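Local coordinates for tail spike protein gp49 (Pseudomonas phage LKA1, PDB 4RU4) that probably cleaves the O-specific polysaccharide of Pseudomonas as a lyase, degrading the host cell envelope during phage entry, at residues P219-L224 with G245-R250. Numbering follows the deposited sequence. Where two conformers were deposited one is given.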
loop_
_atom_site.group_PDB
_atom_site.type_symbol
_atom_site.label_atom_id
_atom_site.label_comp_id
_atom_site.label_asym_id
_atom_site.label_seq_id
_atom_site.Cartn_x
_atom_site.Cartn_y
_atom_site.Cartn_z
ATOM N N PRO B 219 -33.447 16.476 1.445
ATOM C CA PRO B 219 -32.223 17.222 1.095
ATOM C C PRO B 219 -31.507 16.585 -0.078
ATOM O O PRO B 219 -31.488 15.371 -0.121
ATOM C CB PRO B 219 -31.354 17.078 2.352
ATOM C CG PRO B 219 -32.352 16.791 3.474
ATOM C CD PRO B 219 -33.362 15.907 2.804
ATOM N N MET B 220 -30.942 17.365 -1.002
ATOM C CA MET B 220 -30.081 16.777 -2.027
ATOM C C MET B 220 -28.800 16.269 -1.428
ATOM O O MET B 220 -28.302 15.220 -1.838
ATOM C CB MET B 220 -29.708 17.783 -3.112
ATOM C CG MET B 220 -30.894 18.339 -3.846
ATOM S SD MET B 220 -30.457 18.715 -5.547
ATOM C CE MET B 220 -29.101 19.858 -5.335
ATOM N N ASN B 221 -28.240 17.035 -0.486
ATOM C CA ASN B 221 -26.973 16.678 0.118
ATOM C C ASN B 221 -27.106 16.566 1.608
ATOM O O ASN B 221 -27.859 17.324 2.227
ATOM C CB ASN B 221 -25.944 17.775 -0.145
ATOM C CG ASN B 221 -25.835 18.117 -1.599
ATOM O OD1 ASN B 221 -25.567 17.247 -2.431
ATOM N ND2 ASN B 221 -26.059 19.391 -1.929
ATOM N N GLY B 222 -26.349 15.650 2.200
ATOM C CA GLY B 222 -26.250 15.607 3.650
ATOM C C GLY B 222 -25.390 16.767 4.090
ATOM O O GLY B 222 -25.830 17.625 4.856
ATOM N N LEU B 223 -24.156 16.805 3.605
ATOM C CA LEU B 223 -23.258 17.922 3.877
ATOM C C LEU B 223 -22.689 18.436 2.559
ATOM O O LEU B 223 -22.209 17.636 1.742
ATOM C CB LEU B 223 -22.124 17.464 4.790
ATOM C CG LEU B 223 -20.883 18.339 4.910
ATOM C CD1 LEU B 223 -21.206 19.713 5.497
ATOM C CD2 LEU B 223 -19.879 17.612 5.779
ATOM N N LEU B 224 -22.742 19.758 2.354
ATOM C CA LEU B 224 -22.149 20.399 1.176
ATOM C C LEU B 224 -21.090 21.387 1.649
ATOM O O LEU B 224 -21.388 22.244 2.459
ATOM C CB LEU B 224 -23.204 21.199 0.403
ATOM C CG LEU B 224 -22.611 22.047 -0.726
ATOM C CD1 LEU B 224 -22.004 21.180 -1.820
ATOM C CD2 LEU B 224 -23.683 22.993 -1.304
ATOM N N GLY B 245 -24.490 11.965 -0.004
ATOM C CA GLY B 245 -24.278 12.020 1.430
ATOM C C GLY B 245 -23.397 13.204 1.789
ATOM O O GLY B 245 -23.775 14.035 2.597
ATOM N N VAL B 246 -22.214 13.278 1.176
ATOM C CA VAL B 246 -21.273 14.379 1.396
ATOM C C VAL B 246 -20.813 14.849 0.019
ATOM O O VAL B 246 -20.408 14.037 -0.806
ATOM C CB VAL B 246 -20.037 13.918 2.208
ATOM C CG1 VAL B 246 -19.049 15.056 2.408
ATOM C CG2 VAL B 246 -20.477 13.386 3.573
ATOM N N TYR B 247 -20.886 16.150 -0.219
ATOM C CA TYR B 247 -20.483 16.707 -1.501
ATOM C C TYR B 247 -19.479 17.810 -1.252
ATOM O O TYR B 247 -19.827 18.831 -0.674
ATOM C CB TYR B 247 -21.712 17.271 -2.224
ATOM C CG TYR B 247 -21.516 17.680 -3.678
ATOM C CD1 TYR B 247 -20.273 18.040 -4.178
ATOM C CD2 TYR B 247 -22.590 17.689 -4.550
ATOM C CE1 TYR B 247 -20.100 18.413 -5.517
ATOM C CE2 TYR B 247 -22.436 18.050 -5.881
ATOM C CZ TYR B 247 -21.186 18.415 -6.356
ATOM O OH TYR B 247 -21.043 18.778 -7.682
ATOM N N PHE B 248 -18.239 17.598 -1.703
ATOM C CA PHE B 248 -17.228 18.635 -1.719
ATOM C C PHE B 248 -17.170 19.208 -3.141
ATOM O O PHE B 248 -16.961 18.459 -4.106
ATOM C CB PHE B 248 -15.843 18.076 -1.358
ATOM C CG PHE B 248 -15.713 17.610 0.079
ATOM C CD1 PHE B 248 -15.655 18.516 1.114
ATOM C CD2 PHE B 248 -15.593 16.262 0.366
ATOM C CE1 PHE B 248 -15.524 18.096 2.447
ATOM C CE2 PHE B 248 -15.444 15.810 1.697
ATOM C CZ PHE B 248 -15.396 16.734 2.734
ATOM N N ALA B 249 -17.347 20.524 -3.272
ATOM C CA ALA B 249 -17.355 21.162 -4.595
ATOM C C ALA B 249 -16.270 22.233 -4.610
ATOM O O ALA B 249 -16.277 23.122 -3.756
ATOM C CB ALA B 249 -18.722 21.785 -4.893
ATOM N N ARG B 250 -15.363 22.163 -5.578
ATOM C CA ARG B 250 -14.328 23.183 -5.706
ATOM C C ARG B 250 -13.553 23.409 -4.409
ATOM O O ARG B 250 -13.293 24.554 -4.034
ATOM C CB ARG B 250 -14.938 24.521 -6.181
ATOM C CG ARG B 250 -15.096 24.616 -7.696
ATOM C CD ARG B 250 -15.946 25.823 -8.081
ATOM N NE ARG B 250 -17.337 25.625 -7.678
ATOM C CZ ARG B 250 -18.201 24.893 -8.367
ATOM N NH1 ARG B 250 -17.807 24.292 -9.490
ATOM N NH2 ARG B 250 -19.443 24.732 -7.935
#
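Leu-223 and Leu-224 run parallel to Val-246 and Tyr-247 as neighbouring strands in direct register, bridged by two backbone hydrogen bonds: Leu-223 N gives its hydrogen to Gly-245 O over 3.0 Å, and Leu-223 O accepts from Tyr-247 N at 2.8 Å with an N-H...O angle of 166°. Both bonds therefore belong to one residue, whose N and O bond to the residues on either side of its bridge partner, Val-246, as parallel pairing requires. Two CA-H...O contacts accompany them, from Val-246 CA to Leu-223 O and, at 3.4 Å, from Leu-224 CA to Tyr-247 O.

Side chains alternate between the two faces. Leu-224 and Tyr-247 share one, lying side by side and pointing the same way; each CG is anti to its backbone N (chi1 172° for Leu-224), and Leu-224 CD1 rests 3.9 Å from Tyr-247 CB. Asn-221 OD1 meets the tyrosine ring at its edge, in plane, 3.7 Å from CD2. The amide stands almost perpendicular to the ring, 88° between planes, while its ND2 is hydrogen-bonded to Ser-110 OG. The opposite face carries Leu-223 and Val-246; they also pack on Val-233 and Ile-256, respectively, from the strands 232-234 and 254-257, consistent with this face looking into the interior of the coil.

The chain turns a corner at Gly-222 and again at Gly-245 and Val-246, so equivalent bends sit beside each other in successive turns. Such in-register parallel strands, with aliphatic side chains stacked inward, are characteristic of parallel beta-helices, here of the right-handed form known from the pectin lyase-like family.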